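PDB 3KXW: saframycin Mx1 synthetase B from Legionella pneumophila subsp. pneumophila, which belongs to the ANL superfamily of AMP-binding enzymes and holds 5'-o-[(s)-(dodecanoyloxy)(hydroxy)phosphoryl]adenosine in its ligand pocket. Local coordinates for residues Q45-Q48 and H49-I53; L153-S156 and S157-Q160. One frame throughout, in Å; residues are numbered along the deposited sequence.

In the fold
Both contacts are local, each made within one continuous piece of chain, and both belong to the AMP-binding enzyme region. Interaction 1 comes first and spans about two and a half turns of helix 43-59, which directly follows strand 37-42. About a hundred residues later, beyond strand 143-147 and before strand 169-174, interaction 2 forms a short 3-10 turn in a connecting loop. They follow in series and neither nests in nor crosses the other, yet in space their centres are about 8 Å apart. Q48 O probably accepts a hydrogen bond from S156 OG, 2.8 Å away, and the 153-160 loop thereby packs against the helix.

Interaction 1: residues Q45-Q48 and H49-I53; sequences QLDQ and HAKAI
D47 sends CG away from its own backbone N, chi1 -180°, while K51 carries CG opposite its carbonyl carbon and then runs extended to the ammonium, and these torsions let the two side chains converge one helical turn apart. K51 NZ meets D47 OD2 at 2.8 Å in a salt bridge, approaching the syn side of the carboxylate and lying somewhat out of its plane. The lysine chain follows the outside of the turn to get there: its CG rests 3.2 Å from D47 O, and CE sits beside both carboxylate oxygens. The other oxygen, D47 OD1, is hydrogen-bonded to Y87 of helix 76-87, so both carboxylate oxygens are gripped and the rotation of the group is restrained. The nearby ammonium would probably favour the ionised form of the buried aspartate.

This is an i to i+4 ion pair on a regular alpha helix, the one that follows strand 37-42 in the AMP-binding enzyme region. Four successive backbone bonds carry the turn, from H49 N to Q45 O (2.8 Å) through A50 and K51 to A52 N with Q48 O (2.9 Å). The first is almost straight, 177° at the hydrogen. Q45 O also lies at the edge of the H49 imidazole, near the ring plane, with H49 CD2 3.2 Å from it. On the buried side, L46 and A50 both pack on L83 of helix 76-87, and the methyl carbon A50 CB sits 3.3 Å from L46 O. Q48 bends at its second torsion and slants across the lysine chain, with Q48 OE1 3.9 Å from K51 CD.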
# COMPACT_ATOMS: atom_id res chain seq x y z
N GLN A 45 14.87 2.78 23.24
CA GLN A 45 15.67 3.33 22.13
C GLN A 45 14.83 4.19 21.17
O GLN A 45 15.23 5.30 20.78
CB GLN A 45 16.36 2.21 21.36
CG GLN A 45 17.48 1.51 22.12
CD GLN A 45 18.08 0.35 21.32
OE1 GLN A 45 17.36 -0.55 20.89
NE2 GLN A 45 19.39 0.39 21.10
N LEU A 46 13.68 3.66 20.78
CA LEU A 46 12.78 4.39 19.91
C LEU A 46 12.42 5.76 20.50
O LEU A 46 12.51 6.80 19.84
CB LEU A 46 11.53 3.55 19.67
CG LEU A 46 10.42 4.12 18.79
CD1 LEU A 46 10.95 4.46 17.40
CD2 LEU A 46 9.21 3.17 18.72
N ASP A 47 12.01 5.77 21.76
CA ASP A 47 11.72 7.02 22.47
C ASP A 47 12.95 7.97 22.51
O ASP A 47 12.82 9.19 22.26
CB ASP A 47 11.26 6.66 23.89
CG ASP A 47 10.92 7.86 24.74
OD1 ASP A 47 10.08 8.67 24.34
OD2 ASP A 47 11.49 7.94 25.85
N GLN A 48 14.13 7.44 22.82
CA GLN A 48 15.33 8.30 22.86
C GLN A 48 15.67 8.90 21.48
O GLN A 48 15.96 10.10 21.37
CB GLN A 48 16.55 7.59 23.47
CG GLN A 48 16.47 7.37 25.01
CD GLN A 48 16.16 8.65 25.78
OE1 GLN A 48 15.11 8.75 26.42
NE2 GLN A 48 17.06 9.61 25.74
N HIS A 49 15.65 8.07 20.43
CA HIS A 49 15.87 8.58 19.07
C HIS A 49 14.85 9.64 18.66
O HIS A 49 15.21 10.68 18.14
CB HIS A 49 15.92 7.44 18.03
CG HIS A 49 17.21 6.69 18.04
ND1 HIS A 49 18.37 7.19 17.49
CD2 HIS A 49 17.54 5.48 18.56
CE1 HIS A 49 19.35 6.33 17.66
NE2 HIS A 49 18.88 5.28 18.31
N ALA A 50 13.57 9.36 18.92
CA ALA A 50 12.51 10.32 18.63
C ALA A 50 12.72 11.66 19.32
O ALA A 50 12.55 12.73 18.72
CB ALA A 50 11.13 9.72 18.97
N LYS A 51 13.10 11.61 20.60
CA LYS A 51 13.40 12.84 21.34
C LYS A 51 14.58 13.59 20.76
O LYS A 51 14.52 14.82 20.61
CB LYS A 51 13.65 12.53 22.82
CG LYS A 51 12.38 12.09 23.55
CD LYS A 51 12.69 11.36 24.85
CE LYS A 51 11.55 11.52 25.84
NZ LYS A 51 11.61 10.51 26.91
N ALA A 52 15.65 12.87 20.42
CA ALA A 52 16.84 13.48 19.82
C ALA A 52 16.50 14.17 18.50
O ALA A 52 16.96 15.28 18.22
CB ALA A 52 17.93 12.42 19.61
N ILE A 53 15.69 13.51 17.68
CA ILE A 53 15.32 14.07 16.39
C ILE A 53 14.40 15.26 16.57
O ILE A 53 14.58 16.29 15.91
CB ILE A 53 14.67 12.99 15.48
CG1 ILE A 53 15.73 11.97 15.09
CG2 ILE A 53 13.97 13.64 14.27
CD1 ILE A 53 15.15 10.62 14.62

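Interaction 2: residues L153-S156 and S157-Q160; sequences LNRS and SSWQ
From L153 to S158 the backbone winds as a 3-10 helix, beyond which W159 departs in an extended conformation. Its first link is the bond from S156 N to L153 O. Two further i to i+3 bonds join the two halves: S158 N donates to R155 O at 2.8 Å, and W159 N to S156 O at 3.1 Å. In both, the donor stands well above the carbonyl plane, about 50° out of it. A water bridges L153 O, to which it donates, and S157 N, which donates to it (S157 N to water 3.0 Å).

The R155 chain folds back at its second and third torsions (chi2 -95°, chi3 11°), which brings its guanidinium close to the S158 hydroxyl. There R155 NH2 lies 2.8 Å from S158 OG but at an angle too poor for a hydrogen bond, and the hydroxyl sits obliquely to the guanidinium plane. S158 CB is 3.3 Å from R155 O. S156 is the buried residue of the group: its OG is satisfied by Q48 O, and the residue packs on A52. W159 places CB 3.4 Å from S156 O, while its indole leads off to K51, A54 and Q58 of helix 43-59 and to the ring of Y87, whose backbone O receives NE1.

Between 153-156 and 157-160, then, it is backbone bonding that holds the turn, with the arginine and serine merely close. The side-chain polar groups of S156 and W159 are met by backbone oxygens of helices 43-59 and 76-87, bonds that join an otherwise largely exposed loop to the two helices.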
# COMPACT_ATOMS: atom_id res chain seq x y z
N LEU A 153 22.34 11.10 20.29
CA LEU A 153 21.49 10.81 21.44
C LEU A 153 21.69 11.80 22.59
O LEU A 153 20.81 11.94 23.45
CB LEU A 153 21.69 9.35 21.89
CG LEU A 153 21.01 8.31 20.98
CD1 LEU A 153 21.50 6.86 21.23
CD2 LEU A 153 19.48 8.37 21.07
N ASN A 154 22.82 12.50 22.62
CA ASN A 154 23.00 13.53 23.64
C ASN A 154 22.06 14.73 23.46
O ASN A 154 22.05 15.63 24.29
CB ASN A 154 24.47 13.98 23.74
CG ASN A 154 24.95 14.69 22.48
OD1 ASN A 154 24.14 15.18 21.69
ND2 ASN A 154 26.28 14.74 22.29
N ARG A 155 21.27 14.74 22.39
CA ARG A 155 20.25 15.78 22.25
C ARG A 155 18.90 15.40 22.87
O ARG A 155 18.07 16.28 23.08
CB ARG A 155 20.04 16.17 20.77
CG ARG A 155 21.33 16.38 20.01
CD ARG A 155 21.80 17.84 19.93
NE ARG A 155 21.11 18.81 20.79
CZ ARG A 155 21.54 19.23 21.99
NH1 ARG A 155 22.66 18.76 22.54
NH2 ARG A 155 20.82 20.14 22.65
N SER A 156 18.69 14.11 23.15
CA SER A 156 17.38 13.65 23.64
C SER A 156 16.85 14.51 24.79
O SER A 156 15.68 14.90 24.79
CB SER A 156 17.41 12.17 24.06
OG SER A 156 17.89 11.33 23.01
N SER A 157 17.70 14.80 25.77
CA SER A 157 17.23 15.48 26.98
C SER A 157 16.91 16.94 26.69
O SER A 157 16.33 17.63 27.52
CB SER A 157 18.25 15.38 28.13
OG SER A 157 19.40 16.16 27.86
N SER A 158 17.27 17.41 25.50
CA SER A 158 16.95 18.78 25.14
C SER A 158 15.54 18.95 24.57
O SER A 158 15.09 20.07 24.32
CB SER A 158 17.99 19.35 24.19
OG SER A 158 19.20 19.67 24.88
N TRP A 159 14.83 17.84 24.36
CA TRP A 159 13.52 17.93 23.71
C TRP A 159 12.52 18.72 24.57
O TRP A 159 12.46 18.53 25.78
CB TRP A 159 12.98 16.53 23.40
CG TRP A 159 11.53 16.48 22.99
CD1 TRP A 159 10.97 17.05 21.87
CD2 TRP A 159 10.46 15.82 23.66
NE1 TRP A 159 9.62 16.78 21.82
CE2 TRP A 159 9.29 16.02 22.91
CE3 TRP A 159 10.38 15.07 24.85
CZ2 TRP A 159 8.05 15.51 23.30
CZ3 TRP A 159 9.14 14.55 25.22
CH2 TRP A 159 7.99 14.78 24.45
N GLN A 160 11.75 19.60 23.94
CA GLN A 160 10.68 20.31 24.66
C GLN A 160 9.32 19.81 24.20
O GLN A 160 8.93 20.07 23.08
CB GLN A 160 10.79 21.82 24.42
CG GLN A 160 12.12 22.42 24.86
CD GLN A 160 12.13 22.78 26.34
OE1 GLN A 160 11.17 22.50 27.07
NE2 GLN A 160 13.22 23.40 26.79
O HOH W 1 20.31 13.32 25.97